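Local coordinates for protein bacterial leucyl aminopeptidase (PDB 6ESL) that probably removes N-terminal amino acids, leucine among them, from peptides as a secreted zinc aminopeptidase of family M28, at residues 191-196 and 248-253. Numbering follows the deposited sequence.
Sequences LVTVIG and IYFIWY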
ATOM      1  N   LEU B 191      13.349 -10.471 -24.814  1.00 34.12           N
ATOM      2  CA  LEU B 191      12.812 -11.838 -24.988  1.00 34.64           C
ATOM      3  C   LEU B 191      11.467 -11.953 -24.316  1.00 34.44           C
ATOM      4  O   LEU B 191      11.348 -11.793 -23.093  1.00 29.99           O
ATOM      5  CB  LEU B 191      13.727 -12.851 -24.379  1.00 34.57           C
ATOM      6  CG  LEU B 191      13.190 -14.322 -24.347  1.00 35.72           C
ATOM      7  CD1 LEU B 191      12.854 -14.790 -25.781  1.00 38.43           C
ATOM      8  CD2 LEU B 191      14.252 -15.164 -23.654  1.00 34.79           C
ATOM      9  N   VAL B 192      10.448 -12.174 -25.115  1.00 34.87           N
ATOM     10  CA  VAL B 192       9.128 -12.392 -24.605  1.00 36.29           C
ATOM     11  C   VAL B 192       8.811 -13.895 -24.847  1.00 40.08           C
ATOM     12  O   VAL B 192       9.026 -14.454 -25.987  1.00 39.91           O
ATOM     13  CB  VAL B 192       8.058 -11.572 -25.304  1.00 38.52           C
ATOM     14  CG1 VAL B 192       6.655 -11.911 -24.790  1.00 40.41           C
ATOM     15  CG2 VAL B 192       8.313 -10.065 -25.092  1.00 37.66           C
ATOM     16  N   THR B 193       8.335 -14.542 -23.787  1.00 40.09           N
ATOM     17  CA  THR B 193       7.992 -15.958 -23.803  1.00 42.95           C
ATOM     18  C   THR B 193       6.572 -16.102 -23.281  1.00 43.42           C
ATOM     19  O   THR B 193       6.091 -15.249 -22.537  1.00 41.83           O
ATOM     20  CB  THR B 193       8.947 -16.784 -22.924  1.00 41.99           C
ATOM     21  OG1 THR B 193       8.641 -16.563 -21.543  1.00 42.54           O
ATOM     22  CG2 THR B 193      10.391 -16.387 -23.189  1.00 41.06           C
ATOM     23  N   VAL B 194       5.898 -17.179 -23.668  1.00 44.77           N
ATOM     24  CA  VAL B 194       4.506 -17.366 -23.255  1.00 45.80           C
ATOM     25  C   VAL B 194       4.156 -18.818 -23.103  1.00 47.12           C
ATOM     26  O   VAL B 194       4.585 -19.647 -23.946  1.00 49.24           O
ATOM     27  CB  VAL B 194       3.491 -16.617 -24.173  1.00 48.37           C
ATOM     28  CG1 VAL B 194       3.510 -17.120 -25.611  1.00 52.31           C
ATOM     29  CG2 VAL B 194       2.089 -16.628 -23.583  1.00 48.38           C
ATOM     30  N   ILE B 195       3.415 -19.117 -22.030  1.00 47.77           N
ATOM     31  CA  ILE B 195       2.878 -20.452 -21.766  1.00 51.67           C
ATOM     32  C   ILE B 195       1.377 -20.321 -21.808  1.00 52.88           C
ATOM     33  O   ILE B 195       0.821 -19.639 -20.954  1.00 49.35           O
ATOM     34  CB  ILE B 195       3.356 -21.041 -20.421  1.00 50.24           C
ATOM     35  CG1 ILE B 195       4.883 -21.181 -20.450  1.00 49.23           C
ATOM     36  CG2 ILE B 195       2.783 -22.450 -20.203  1.00 52.73           C
ATOM     37  CD1 ILE B 195       5.516 -21.203 -19.067  1.00 49.29           C
ATOM     38  N   GLY B 196       0.742 -20.975 -22.808  1.00 54.57           N
ATOM     39  CA  GLY B 196      -0.695 -20.789 -23.077  1.00 56.06           C
ATOM     40  C   GLY B 196      -0.934 -19.739 -24.150  1.00 57.24           C
ATOM     41  O   GLY B 196      -1.790 -18.831 -23.999  1.00 58.31           O
ATOM     42  N   ILE B 248       0.554 -17.053 -19.432  1.00 46.49           N
ATOM     43  CA  ILE B 248       1.608 -16.685 -18.526  1.00 44.82           C
ATOM     44  C   ILE B 248       2.833 -16.217 -19.327  1.00 43.61           C
ATOM     45  O   ILE B 248       3.460 -17.032 -20.053  1.00 45.85           O
ATOM     46  CB  ILE B 248       2.000 -17.861 -17.621  1.00 46.45           C
ATOM     47  CG1 ILE B 248       0.847 -18.230 -16.686  1.00 47.50           C
ATOM     48  CG2 ILE B 248       3.208 -17.510 -16.777  1.00 47.10           C
ATOM     49  CD1 ILE B 248       1.022 -19.640 -16.110  1.00 48.81           C
ATOM     50  N   TYR B 249       3.256 -14.967 -19.131  1.00 38.96           N
ATOM     51  CA  TYR B 249       4.459 -14.573 -19.864  1.00 39.18           C
ATOM     52  C   TYR B 249       5.679 -14.537 -18.937  1.00 36.14           C
ATOM     53  O   TYR B 249       5.642 -13.969 -17.875  1.00 38.29           O
ATOM     54  CB  TYR B 249       4.284 -13.226 -20.604  1.00 38.96           C
ATOM     55  CG  TYR B 249       3.319 -13.169 -21.785  1.00 40.36           C
ATOM     56  CD1 TYR B 249       2.008 -12.890 -21.601  1.00 41.96           C
ATOM     57  CD2 TYR B 249       3.798 -13.298 -23.128  1.00 43.39           C
ATOM     58  CE1 TYR B 249       1.115 -12.794 -22.694  1.00 43.86           C
ATOM     59  CE2 TYR B 249       2.952 -13.206 -24.219  1.00 45.04           C
ATOM     60  CZ  TYR B 249       1.614 -12.941 -23.999  1.00 46.53           C
ATOM     61  OH  TYR B 249       0.757 -12.773 -25.039  1.00 49.09           O
ATOM     62  N   PHE B 250       6.760 -15.076 -19.406  1.00 34.64           N
ATOM     63  CA  PHE B 250       8.063 -14.830 -18.868  1.00 33.33           C
ATOM     64  C   PHE B 250       8.884 -13.933 -19.772  1.00 33.43           C
ATOM     65  O   PHE B 250       9.080 -14.232 -20.906  1.00 33.45           O
ATOM     66  CB  PHE B 250       8.838 -16.114 -18.485  1.00 33.61           C
ATOM     67  CG  PHE B 250       8.230 -16.849 -17.335  1.00 33.74           C
ATOM     68  CD1 PHE B 250       7.186 -17.777 -17.579  1.00 36.49           C
ATOM     69  CD2 PHE B 250       8.702 -16.697 -16.006  1.00 33.21           C
ATOM     70  CE1 PHE B 250       6.621 -18.488 -16.495  1.00 37.13           C
ATOM     71  CE2 PHE B 250       8.158 -17.400 -14.935  1.00 32.62           C
ATOM     72  CZ  PHE B 250       7.110 -18.275 -15.175  1.00 36.14           C
ATOM     73  N   ILE B 251       9.380 -12.797 -19.231  1.00 30.86           N
ATOM     74  CA  ILE B 251       9.995 -11.803 -20.064  1.00 29.87           C
ATOM     75  C   ILE B 251      11.339 -11.410 -19.508  1.00 28.69           C
ATOM     76  O   ILE B 251      11.419 -11.056 -18.339  1.00 28.31           O
ATOM     77  CB  ILE B 251       9.063 -10.555 -20.194  1.00 29.93           C
ATOM     78  CG1 ILE B 251       7.670 -10.994 -20.615  1.00 30.67           C
ATOM     79  CG2 ILE B 251       9.669  -9.565 -21.204  1.00 30.59           C
ATOM     80  CD1 ILE B 251       6.705  -9.926 -21.091  1.00 32.19           C
ATOM     81  N   TRP B 252      12.369 -11.370 -20.361  1.00 27.81           N
ATOM     82  CA  TRP B 252      13.644 -10.848 -20.008  1.00 26.96           C
ATOM     83  C   TRP B 252      13.867  -9.568 -20.813  1.00 27.75           C
ATOM     84  O   TRP B 252      14.073  -9.620 -22.010  1.00 27.58           O
ATOM     85  CB  TRP B 252      14.745 -11.811 -20.239  1.00 28.70           C
ATOM     86  CG  TRP B 252      14.706 -13.073 -19.303  1.00 30.11           C
ATOM     87  CD1 TRP B 252      15.421 -13.269 -18.172  1.00 30.01           C
ATOM     88  CD2 TRP B 252      13.865 -14.238 -19.439  1.00 31.82           C
ATOM     89  NE1 TRP B 252      15.109 -14.475 -17.598  1.00 30.93           N
ATOM     90  CE2 TRP B 252      14.160 -15.087 -18.353  1.00 31.90           C
ATOM     91  CE3 TRP B 252      12.877 -14.643 -20.365  1.00 33.56           C
ATOM     92  CZ2 TRP B 252      13.529 -16.357 -18.194  1.00 34.87           C
ATOM     93  CZ3 TRP B 252      12.232 -15.901 -20.160  1.00 34.07           C
ATOM     94  CH2 TRP B 252      12.564 -16.721 -19.100  1.00 33.34           C
ATOM     95  N   TYR B 253      13.853  -8.406 -20.130  1.00 26.01           N
ATOM     96  CA  TYR B 253      13.917  -7.175 -20.836  1.00 26.07           C
ATOM     97  C   TYR B 253      15.349  -6.808 -21.194  1.00 26.99           C
ATOM     98  O   TYR B 253      16.217  -7.010 -20.409  1.00 25.89           O
ATOM     99  CB  TYR B 253      13.349  -6.021 -19.940  1.00 24.99           C
ATOM    100  CG  TYR B 253      12.005  -6.298 -19.415  1.00 24.39           C
ATOM    101  CD1 TYR B 253      10.856  -6.206 -20.271  1.00 25.95           C
ATOM    102  CD2 TYR B 253      11.807  -6.597 -18.074  1.00 23.47           C
ATOM    103  CE1 TYR B 253       9.579  -6.380 -19.756  1.00 25.41           C
ATOM    104  CE2 TYR B 253      10.540  -6.892 -17.578  1.00 22.95           C
ATOM    105  CZ  TYR B 253       9.444  -6.764 -18.404  1.00 24.42           C
ATOM    106  OH  TYR B 253       8.207  -7.004 -17.895  1.00 25.51           O
TER
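One face of the Tyr249 ring carries Val194 CG2, which sits 3.7 Å from the ring centroid and 14° off its normal, a CH-pi contact over the middle of the ring. Val192 CG1 meets the same ring obliquely at CD2. The indole of Trp252 takes Thr193 CG2 in its plane, 3.6 Å from the edge atom CZ3, while Leu191 CD2 approaches CE3 obliquely. Ile195 CD1 reaches Phe250 CE1 at 3.9 Å, also at a slant. Side chains alternate across the sheet: Leu191, Thr193, Ile195, Ile248, Phe250 and Trp252 on one face, Val192, Val194, Tyr249 and Ile251 on the other. The ends of the ladder are well bonded, Leu191 with Trp252 and Ile195 with Ile248 each exchanging two N-H to O bonds, the straightest being Ile248 N to Ile195 O at 167°. Between them Phe250 N is only weakly bonded to Thr193 O at 3.2 Å. There Thr193 OG1, turned between its own backbone N and carbonyl carbon (chi1 74°), donates a very short 2.5 Å bond to a lone pair of Phe250 O, so that this buried oxygen is gripped by both Thr193 N and OG1. Strands 188-195 and 248-253 are antiparallel neighbours in the mixed sheet of the M28 zinc-peptidase domain; 176-183 flanks the first, and 203-209, whose His209 binds zinc, runs parallel to the second on its other side. Helix 220-239 packs on the Trp252 face, where Ser227 O accepts from Trp252 NE1; Phe270 of helix 261-272 meets Tyr249 edge-to-face on the opposite side.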